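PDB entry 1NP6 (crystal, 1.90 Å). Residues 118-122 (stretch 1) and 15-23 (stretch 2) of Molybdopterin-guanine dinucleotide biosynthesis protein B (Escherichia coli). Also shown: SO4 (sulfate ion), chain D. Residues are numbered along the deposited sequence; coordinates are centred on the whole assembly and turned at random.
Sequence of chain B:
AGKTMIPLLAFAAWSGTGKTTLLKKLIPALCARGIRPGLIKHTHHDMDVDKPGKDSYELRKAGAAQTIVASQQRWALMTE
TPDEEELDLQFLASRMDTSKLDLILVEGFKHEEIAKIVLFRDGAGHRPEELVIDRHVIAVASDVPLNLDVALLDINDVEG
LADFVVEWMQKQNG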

ATOM      1  N   VAL B 118     -24.315  13.294  -3.529  1.00 24.50           N
ATOM      2  CA  VAL B 118     -24.743  12.739  -4.811  1.00 30.40           C
ATOM      3  C   VAL B 118     -24.641  13.851  -5.869  1.00 32.48           C
ATOM      4  O   VAL B 118     -24.941  14.992  -5.584  1.00 35.22           O
ATOM      5  CB  VAL B 118     -26.201  12.212  -4.729  1.00 43.86           C
ATOM      6  CG1 VAL B 118     -26.771  11.817  -6.113  1.00 35.61           C
ATOM      7  CG2 VAL B 118     -26.269  11.035  -3.777  1.00 40.97           C
ATOM      8  N   LEU B 119     -24.198  13.503  -7.068  1.00 34.02           N
ATOM      9  CA  LEU B 119     -23.994  14.495  -8.133  1.00 32.58           C
ATOM     10  C   LEU B 119     -25.036  14.346  -9.232  1.00 36.13           C
ATOM     11  O   LEU B 119     -25.511  13.234  -9.486  1.00 39.87           O
ATOM     12  CB  LEU B 119     -22.581  14.360  -8.713  1.00 25.98           C
ATOM     13  CG  LEU B 119     -21.404  14.147  -7.740  1.00 25.56           C
ATOM     14  CD1 LEU B 119     -20.116  13.995  -8.519  1.00 36.21           C
ATOM     15  CD2 LEU B 119     -21.254  15.251  -6.673  1.00 26.58           C
ATOM     16  N   PHE B 120     -25.408  15.468  -9.859  1.00 34.43           N
ATOM     17  CA  PHE B 120     -26.322  15.479 -11.010  1.00 29.34           C
ATOM     18  C   PHE B 120     -25.879  16.518 -12.043  1.00 38.92           C
ATOM     19  O   PHE B 120     -25.679  17.678 -11.709  1.00 29.59           O
ATOM     20  CB  PHE B 120     -27.773  15.783 -10.562  1.00 38.86           C
ATOM     21  CG  PHE B 120     -28.781  15.776 -11.697  1.00 39.04           C
ATOM     22  CD1 PHE B 120     -29.315  14.569 -12.171  1.00 31.61           C
ATOM     23  CD2 PHE B 120     -29.194  16.969 -12.295  1.00 29.92           C
ATOM     24  CE1 PHE B 120     -30.225  14.549 -13.241  1.00 26.59           C
ATOM     25  CE2 PHE B 120     -30.111  16.963 -13.371  1.00 40.39           C
ATOM     26  CZ  PHE B 120     -30.643  15.744 -13.829  1.00 41.66           C
ATOM     27  N   ARG B 121     -25.731  16.085 -13.287  1.00 33.67           N
ATOM     28  CA  ARG B 121     -25.525  16.990 -14.420  1.00 41.63           C
ATOM     29  C   ARG B 121     -26.621  16.754 -15.442  1.00 35.62           C
ATOM     30  O   ARG B 121     -26.788  15.628 -15.937  1.00 36.42           O
ATOM     31  CB  ARG B 121     -24.135  16.787 -15.062  1.00 34.46           C
ATOM     32  CG  ARG B 121     -23.801  17.867 -16.093  1.00 50.11           C
ATOM     33  CD  ARG B 121     -22.472  17.740 -16.824  1.00 75.66           C
ATOM     34  NE  ARG B 121     -22.555  16.804 -17.941  1.00 76.76           N
ATOM     35  CZ  ARG B 121     -22.096  15.570 -17.875  1.00 59.24           C
ATOM     36  NH1 ARG B 121     -21.524  15.165 -16.755  1.00 45.72           N
ATOM     37  NH2 ARG B 121     -22.201  14.746 -18.906  1.00 49.08           N
ATOM     38  N   ASP B 122     -27.371  17.808 -15.760  1.00 32.30           N
ATOM     39  CA  ASP B 122     -28.535  17.685 -16.633  1.00 47.28           C
ATOM     40  C   ASP B 122     -28.197  17.034 -17.984  1.00 48.36           C
ATOM     41  O   ASP B 122     -28.908  16.139 -18.432  1.00 49.77           O
ATOM     42  CB  ASP B 122     -29.203  19.049 -16.829  1.00 50.95           C
ATOM     43  CG  ASP B 122     -30.672  18.939 -17.239  1.00 70.41           C
ATOM     44  OD1 ASP B 122     -31.008  19.486 -18.309  1.00 72.39           O
ATOM     45  OD2 ASP B 122     -31.563  18.353 -16.562  1.00 53.40           O
TER
HETATM   46  S   SO4 D 205     -17.503   9.838 -13.688  1.00 50.25           S
HETATM   47  O1  SO4 D 205     -16.220   9.984 -13.019  1.00 49.68           O
HETATM   48  O2  SO4 D 205     -18.610  10.168 -12.778  1.00 48.44           O
HETATM   49  O3  SO4 D 205     -17.516  10.756 -14.816  1.00 48.45           O
HETATM   50  O4  SO4 D 205     -17.662   8.470 -14.157  1.00 47.81           O
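Stretch 2, residues 15-23: SGTGKTTLL

Stretch 2 begins as a loop that wraps a sulfate ion and then turns into a helix from Lys19 onward, lying against the last residues, Val118 to Phe120, of a strand that begins earlier and the loop that follows. As stretch 2 advances, its contacts move back from Arg121 to Leu119, against the sequence order of stretch 1. Gly16, at phi/psi 89/-6, has a backbone that suits glycine, because a CB would jam against the preceding carbonyl. Gly16 N donates to sulfate O4 (2.9 Å), while Gly16 O accepts a hydrogen bond from Arg121 NH1 (3.1 Å), so the long arginine ties down the loop through a backbone carbonyl. Thr17 O lies 2.7 Å from Arg121 NH1. The closest CA pair across the stretches is Thr17 CA and Arg121 CA, 6.0 Å apart. Thr17 CG2 packs 4.0 Å from Leu119 CB, and Thr17 OG1 accepts from a water (3.2 Å) that in turn accepts from Arg121 N (3.0 Å). Gly18, at the N-cap position, has backbone angles (127/22) at which a CB would be jammed against Thr17 O, so glycine fits. Gly18 N and Lys19 N both donate to sulfate O2 (3.1 and 2.9 Å), and Thr20 N donates to sulfate O1 (3.1 Å). Lys19 CA rests 3.8 Å from Leu119 CD1, but the end of its side chain leads away. Thr20 points its CA-to-CB bond away; about one turn after Lys19, buried Leu22 places CD2 3.6 Å from Leu119 CD2, an apolar match.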

ATOM      1  N   SER B  15     -22.060   6.738 -13.895  1.00 41.91           N
ATOM      2  CA  SER B  15     -20.905   6.836 -14.788  1.00 48.06           C
ATOM      3  C   SER B  15     -21.034   8.001 -15.779  1.00 45.38           C
ATOM      4  O   SER B  15     -22.076   8.167 -16.427  1.00 46.80           O
ATOM      5  CB  SER B  15     -20.744   5.512 -15.551  1.00 57.83           C
ATOM      6  OG  SER B  15     -19.509   5.445 -16.242  1.00 68.99           O
ATOM      7  N   GLY B  16     -19.986   8.811 -15.887  1.00 48.77           N
ATOM      8  CA  GLY B  16     -19.968   9.905 -16.848  1.00 52.81           C
ATOM      9  C   GLY B  16     -20.526  11.231 -16.350  1.00 51.55           C
ATOM     10  O   GLY B  16     -20.452  12.241 -17.058  1.00 38.33           O
ATOM     11  N   THR B  17     -21.080  11.234 -15.137  1.00 38.14           N
ATOM     12  CA  THR B  17     -21.629  12.452 -14.529  1.00 36.67           C
ATOM     13  C   THR B  17     -20.548  13.477 -14.172  1.00 36.86           C
ATOM     14  O   THR B  17     -20.797  14.683 -14.223  1.00 35.92           O
ATOM     15  CB  THR B  17     -22.441  12.086 -13.263  1.00 34.49           C
ATOM     16  OG1 THR B  17     -23.609  11.366 -13.644  1.00 38.92           O
ATOM     17  CG2 THR B  17     -23.012  13.335 -12.572  1.00 34.31           C
ATOM     18  N   GLY B  18     -19.379  12.995 -13.747  1.00 42.05           N
ATOM     19  CA  GLY B  18     -18.242  13.866 -13.485  1.00 44.55           C
ATOM     20  C   GLY B  18     -17.587  13.726 -12.116  1.00 39.78           C
ATOM     21  O   GLY B  18     -16.925  14.643 -11.651  1.00 37.33           O
ATOM     22  N   LYS B  19     -17.783  12.581 -11.469  1.00 38.89           N
ATOM     23  CA  LYS B  19     -17.170  12.262 -10.174  1.00 29.47           C
ATOM     24  C   LYS B  19     -15.638  12.483 -10.047  1.00 33.46           C
ATOM     25  O   LYS B  19     -15.195  13.261  -9.190  1.00 33.70           O
ATOM     26  CB  LYS B  19     -17.503  10.817  -9.821  1.00 45.91           C
ATOM     27  CG  LYS B  19     -18.170  10.664  -8.505  1.00 44.25           C
ATOM     28  CD  LYS B  19     -17.982   9.264  -7.975  1.00 70.89           C
ATOM     29  CE  LYS B  19     -19.016   8.321  -8.539  1.00 50.15           C
ATOM     30  NZ  LYS B  19     -18.397   7.278  -9.414  1.00 71.67           N
ATOM     31  N   THR B  20     -14.834  11.785 -10.854  1.00 35.33           N
ATOM     32  CA  THR B  20     -13.363  11.857 -10.687  1.00 44.10           C
ATOM     33  C   THR B  20     -12.809  13.262 -11.007  1.00 45.43           C
ATOM     34  O   THR B  20     -11.906  13.768 -10.318  1.00 45.76           O
ATOM     35  CB  THR B  20     -12.588  10.745 -11.471  1.00 46.51           C
ATOM     36  OG1 THR B  20     -12.336  11.169 -12.818  1.00 61.45           O
ATOM     37  CG2 THR B  20     -13.404   9.452 -11.615  1.00 39.78           C
ATOM     38  N   THR B  21     -13.387  13.883 -12.030  1.00 53.60           N
ATOM     39  CA  THR B  21     -13.076  15.256 -12.424  1.00 55.11           C
ATOM     40  C   THR B  21     -13.355  16.269 -11.302  1.00 54.80           C
ATOM     41  O   THR B  21     -12.573  17.197 -11.080  1.00 51.91           O
ATOM     42  CB  THR B  21     -13.881  15.610 -13.701  1.00 58.56           C
ATOM     43  OG1 THR B  21     -13.226  15.043 -14.840  1.00 51.27           O
ATOM     44  CG2 THR B  21     -13.909  17.115 -13.985  1.00 45.48           C
ATOM     45  N   LEU B  22     -14.480  16.086 -10.613  1.00 46.31           N
ATOM     46  CA  LEU B  22     -14.858  16.919  -9.485  1.00 44.84           C
ATOM     47  C   LEU B  22     -13.868  16.744  -8.339  1.00 34.38           C
ATOM     48  O   LEU B  22     -13.399  17.728  -7.782  1.00 35.13           O
ATOM     49  CB  LEU B  22     -16.297  16.602  -9.019  1.00 38.08           C
ATOM     50  CG  LEU B  22     -16.811  17.484  -7.863  1.00 41.97           C
ATOM     51  CD1 LEU B  22     -16.758  18.972  -8.207  1.00 38.16           C
ATOM     52  CD2 LEU B  22     -18.213  17.106  -7.443  1.00 42.25           C
ATOM     53  N   LEU B  23     -13.578  15.488  -7.983  1.00 28.34           N
ATOM     54  CA  LEU B  23     -12.623  15.164  -6.915  1.00 28.90           C
ATOM     55  C   LEU B  23     -11.218  15.713  -7.206  1.00 48.63           C
ATOM     56  O   LEU B  23     -10.505  16.127  -6.286  1.00 40.96           O
ATOM     57  CB  LEU B  23     -12.577  13.667  -6.662  1.00 32.52           C
ATOM     58  CG  LEU B  23     -13.352  13.037  -5.503  1.00 43.98           C
ATOM     59  CD1 LEU B  23     -14.401  13.939  -4.867  1.00 42.60           C
ATOM     60  CD2 LEU B  23     -13.947  11.682  -5.919  1.00 40.09           C
TER
HETATM   61  O   HOH W   1     -26.258  13.174 -13.479  1.00 37.61           O